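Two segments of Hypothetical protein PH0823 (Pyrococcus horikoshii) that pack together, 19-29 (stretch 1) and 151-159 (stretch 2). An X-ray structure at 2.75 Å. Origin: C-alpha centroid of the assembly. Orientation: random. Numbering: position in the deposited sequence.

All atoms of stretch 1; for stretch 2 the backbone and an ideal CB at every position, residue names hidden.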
# COMPACT_ATOMS: atom_id res chain seq x y z
N TYR A 19 -10.67 -13.29 -1.75
CA TYR A 19 -9.92 -14.48 -2.14
C TYR A 19 -8.96 -14.24 -3.28
O TYR A 19 -7.92 -14.83 -3.33
CB TYR A 19 -10.87 -15.56 -2.58
CG TYR A 19 -11.60 -16.10 -1.41
CD1 TYR A 19 -12.89 -15.65 -1.11
CD2 TYR A 19 -10.99 -17.04 -0.57
CE1 TYR A 19 -13.58 -16.13 0.01
CE2 TYR A 19 -11.66 -17.54 0.56
CZ TYR A 19 -12.95 -17.07 0.85
OH TYR A 19 -13.59 -17.54 1.98
N ARG A 20 -9.35 -13.42 -4.23
CA ARG A 20 -8.46 -13.04 -5.28
C ARG A 20 -7.21 -12.36 -4.75
O ARG A 20 -6.08 -12.68 -5.16
CB ARG A 20 -9.19 -12.13 -6.24
CG ARG A 20 -9.76 -12.84 -7.51
CD ARG A 20 -8.83 -13.91 -8.24
NE ARG A 20 -7.57 -13.45 -8.89
CZ ARG A 20 -6.63 -14.26 -9.46
NH1 ARG A 20 -6.75 -15.60 -9.51
NH2 ARG A 20 -5.54 -13.71 -10.02
N ALA A 21 -7.40 -11.44 -3.82
CA ALA A 21 -6.26 -10.69 -3.30
C ALA A 21 -5.27 -11.66 -2.76
O ALA A 21 -4.06 -11.48 -2.91
CB ALA A 21 -6.65 -9.80 -2.30
N VAL A 22 -5.81 -12.73 -2.21
CA VAL A 22 -4.99 -13.82 -1.64
C VAL A 22 -4.20 -14.58 -2.71
O VAL A 22 -2.97 -14.73 -2.54
CB VAL A 22 -5.80 -14.77 -0.72
CG1 VAL A 22 -5.01 -15.98 -0.36
CG2 VAL A 22 -6.19 -14.08 0.57
N GLU A 23 -4.83 -15.04 -3.81
CA GLU A 23 -4.01 -15.54 -4.96
C GLU A 23 -2.95 -14.52 -5.38
O GLU A 23 -1.73 -14.80 -5.38
CB GLU A 23 -4.85 -15.85 -6.19
CG GLU A 23 -5.66 -17.11 -6.02
CD GLU A 23 -7.09 -17.03 -6.63
OE1 GLU A 23 -7.73 -15.93 -6.68
OE2 GLU A 23 -7.62 -18.08 -7.04
N VAL A 24 -3.42 -13.31 -5.69
CA VAL A 24 -2.52 -12.34 -6.22
C VAL A 24 -1.34 -12.22 -5.28
O VAL A 24 -0.24 -12.24 -5.78
CB VAL A 24 -3.18 -11.00 -6.37
CG1 VAL A 24 -2.36 -10.16 -7.23
CG2 VAL A 24 -4.55 -11.19 -6.93
N PHE A 25 -1.54 -12.15 -3.95
CA PHE A 25 -0.41 -12.00 -3.08
C PHE A 25 0.41 -13.20 -3.29
O PHE A 25 1.63 -13.11 -3.43
CB PHE A 25 -0.78 -11.96 -1.66
CG PHE A 25 0.36 -11.57 -0.75
CD1 PHE A 25 0.87 -10.30 -0.75
CD2 PHE A 25 0.91 -12.46 0.15
CE1 PHE A 25 1.93 -9.93 0.08
CE2 PHE A 25 2.00 -12.05 1.03
CZ PHE A 25 2.50 -10.81 0.96
N GLU A 26 -0.28 -14.34 -3.38
CA GLU A 26 0.40 -15.64 -3.50
C GLU A 26 1.30 -15.71 -4.70
O GLU A 26 2.44 -16.13 -4.55
CB GLU A 26 -0.61 -16.79 -3.48
CG GLU A 26 -0.18 -18.07 -4.30
CD GLU A 26 0.77 -19.03 -3.50
OE1 GLU A 26 2.02 -18.96 -3.76
OE2 GLU A 26 0.28 -19.81 -2.60
N LYS A 27 0.79 -15.25 -5.86
CA LYS A 27 1.59 -15.15 -7.16
C LYS A 27 2.63 -14.02 -7.27
O LYS A 27 3.81 -14.27 -7.54
CB LYS A 27 0.73 -15.15 -8.40
CG LYS A 27 1.35 -16.06 -9.51
CD LYS A 27 3.02 -16.26 -9.41
CE LYS A 27 3.84 -16.54 -10.78
NZ LYS A 27 4.34 -15.25 -11.51
N ARG A 28 2.17 -12.80 -7.01
CA ARG A 28 3.02 -11.62 -6.85
C ARG A 28 4.12 -11.82 -5.88
O ARG A 28 5.26 -11.59 -6.24
CB ARG A 28 2.19 -10.42 -6.41
CG ARG A 28 1.14 -10.11 -7.42
CD ARG A 28 0.68 -8.70 -7.37
NE ARG A 28 0.62 -8.09 -8.72
CZ ARG A 28 1.66 -7.49 -9.33
NH1 ARG A 28 1.49 -6.97 -10.53
NH2 ARG A 28 2.88 -7.42 -8.73
N ASN A 29 3.78 -12.23 -4.65
CA ASN A 29 4.80 -12.27 -3.54
C ASN A 29 5.59 -13.52 -3.38
O ASN A 29 4.99 -14.64 -3.39
CB ASN A 29 4.20 -12.04 -2.15
CG ASN A 29 5.24 -12.12 -1.05
OD1 ASN A 29 6.28 -11.46 -1.12
ND2 ASN A 29 4.97 -12.92 -0.03
N UNK A 151 0.45 0.45 4.48
CA UNK A 151 -0.72 -0.21 3.88
C UNK A 151 -0.46 -0.74 2.51
O UNK A 151 -0.06 0.01 1.64
CB UNK A 151 -1.90 0.76 3.82
N UNK A 152 -0.72 -2.03 2.28
CA UNK A 152 -0.46 -2.58 0.99
C UNK A 152 -1.81 -2.72 0.28
O UNK A 152 -2.78 -3.49 0.68
CB UNK A 152 0.28 -3.91 1.09
N UNK A 153 -1.96 -1.98 -0.80
CA UNK A 153 -3.20 -2.29 -1.49
C UNK A 153 -2.89 -3.17 -2.68
O UNK A 153 -2.15 -2.80 -3.59
CB UNK A 153 -3.93 -1.02 -1.93
N UNK A 154 -3.37 -4.40 -2.62
CA UNK A 154 -3.03 -5.39 -3.65
C UNK A 154 -4.22 -5.32 -4.59
O UNK A 154 -5.28 -4.75 -4.18
CB UNK A 154 -2.79 -6.79 -3.09
N UNK A 155 -4.06 -5.81 -5.82
CA UNK A 155 -5.09 -5.59 -6.83
C UNK A 155 -5.35 -6.72 -7.86
O UNK A 155 -6.50 -7.20 -7.99
CB UNK A 155 -4.72 -4.32 -7.60
N UNK A 156 -4.33 -7.12 -8.62
CA UNK A 156 -4.41 -8.24 -9.59
C UNK A 156 -3.06 -8.40 -10.28
O UNK A 156 -2.23 -7.46 -10.31
CB UNK A 156 -5.51 -8.00 -10.62
N UNK A 157 -2.84 -9.59 -10.84
CA UNK A 157 -1.49 -9.99 -11.24
C UNK A 157 -0.98 -9.31 -12.56
O UNK A 157 -1.54 -8.27 -13.00
CB UNK A 157 -1.46 -11.51 -11.41
N UNK A 158 0.09 -9.87 -13.11
CA UNK A 158 0.82 -9.32 -14.26
C UNK A 158 0.33 -9.78 -15.70
O UNK A 158 -0.85 -9.56 -16.13
CB UNK A 158 2.29 -9.71 -14.09
N UNK A 159 1.25 -10.39 -16.45
CA UNK A 159 1.03 -10.66 -17.87
C UNK A 159 0.59 -12.11 -18.15
O UNK A 159 -0.19 -12.32 -19.10
CB UNK A 159 2.31 -10.35 -18.65

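Helix 19-28 crosses strand 151-154 at about 101°, with 9.7 Å between the axes at their closest, so the strand meets the helix briefly and the loop that follows carries much of the contact.

Position 151 has extended backbone angles and lies out of reach of the helix, which therefore says nothing about the side chain; any residue that tolerates a strand would do, β-branched ones especially. It is V151.

At position 152 CA-to-CB points toward stretch 1, yet no helix atom comes within 5.5 Å of the ideal CB. Bridging that gap to the ring of F25 takes a long apolar chain such as leucine, methionine or phenylalanine. The residue is L152, whose CD1 comes to 4.2 Å from F25 CE1.

Position 153 is again extended and out of reach, so the helix sets no rule; the residue is I153.

Position 154 is the centre of the apolar contact. Its CB points toward the helix and sits 4.9 Å from A21 O and 5.3 Å from V24 CB, with the F25 ring nearby. The small A21 leaves room for the strand to approach, the two CA atoms being 6.2 Å apart. No side-chain charge is offered here, so valine, leucine, isoleucine or methionine would suit. I154 fills the site with both branches: CG2 lies 3.7 Å from A21 CB and 4.4 Å from V24 CB, while CD1 reaches 4.0 Å from F25 CD1, at the edge of the ring.

Position 155 points away, and almost anything could stand there, a polar residue included. K155 does, its NZ hydrogen-bonded elsewhere in the structure.

Position 156 looks unpromising, since CA-to-CB points away, although the ideal CB is 5.0 Å from V24 CG2. The guanidinium of R20 invites an acid, but only one long enough to turn back; glutamate suits, and glutamine could offer an oxygen without the charge. E156, with chi1 t and chi2 p, makes the salt bridge, OE1 lying 2.6 Å from R20 NH2. The same OE1 accepts a hydrogen bond from the backbone N of position 157 at 2.6 Å, tying the loop to the bridge. The backbone contributes too, through a weak hydrogen bond from R28 NE to E156 O at 3.3 Å.

At position 157 CB points sideways, 4.5 Å from V24 CG1 and 4.8 Å from both R28 NE and R20 NH2. Two arginines nearby discourage a basic residue; a compact apolar one, or threonine, fits. V157 puts CB 4.2 Å from V24 CG1, CG1 3.7 Å from R20 NH2 and CG2 4.3 Å from K27 CB.

Position 158 has its CB sideways, 4.6 Å from R28 NH1, so an acid is the natural choice, with asparagine a neutral alternative. D158 OD2 forms a salt bridge with R28 NH1 at 3.1 Å, though the residue is poorly ordered.

Position 159 is out of reach and unconstrained by the helix; it is E159, also poorly ordered.

Stretch 2 151-159: VLIIKEVDE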
# COMPACT_ATOMS: atom_id res chain seq x y z
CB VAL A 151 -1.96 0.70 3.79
CG1 VAL A 151 -3.13 -0.02 3.01
CG2 VAL A 151 -2.48 1.07 5.13
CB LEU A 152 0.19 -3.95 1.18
CG LEU A 152 1.39 -4.32 0.30
CD1 LEU A 152 1.56 -5.77 0.21
CD2 LEU A 152 1.22 -3.92 -1.03
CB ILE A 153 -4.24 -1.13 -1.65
CG1 ILE A 153 -4.96 -1.38 -2.94
CG2 ILE A 153 -3.68 0.25 -1.60
CD1 ILE A 153 -4.12 -0.86 -4.26
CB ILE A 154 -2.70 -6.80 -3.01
CG1 ILE A 154 -1.46 -7.44 -3.60
CG2 ILE A 154 -3.70 -7.83 -3.31
CD1 ILE A 154 -0.14 -7.05 -2.91
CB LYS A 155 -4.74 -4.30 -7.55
CG LYS A 155 -5.92 -3.39 -7.82
CD LYS A 155 -5.50 -2.10 -8.47
CE LYS A 155 -5.09 -1.03 -7.47
NZ LYS A 155 -5.50 0.29 -8.11
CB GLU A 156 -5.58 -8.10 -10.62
CG GLU A 156 -5.74 -9.28 -11.66
CD GLU A 156 -5.72 -10.73 -11.02
OE1 GLU A 156 -4.65 -11.42 -10.95
OE2 GLU A 156 -6.79 -11.20 -10.57
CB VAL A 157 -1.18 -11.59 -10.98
CG1 VAL A 157 -2.32 -12.53 -11.41
CG2 VAL A 157 0.27 -12.06 -11.42
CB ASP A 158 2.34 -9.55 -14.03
CG ASP A 158 3.10 -8.26 -13.68
OD1 ASP A 158 4.36 -8.32 -13.67
OD2 ASP A 158 2.47 -7.19 -13.45
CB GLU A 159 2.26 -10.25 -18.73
CG GLU A 159 3.45 -11.24 -18.73
CD GLU A 159 4.31 -11.19 -17.46
OE1 GLU A 159 5.20 -10.31 -17.37
OE2 GLU A 159 4.11 -12.06 -16.57
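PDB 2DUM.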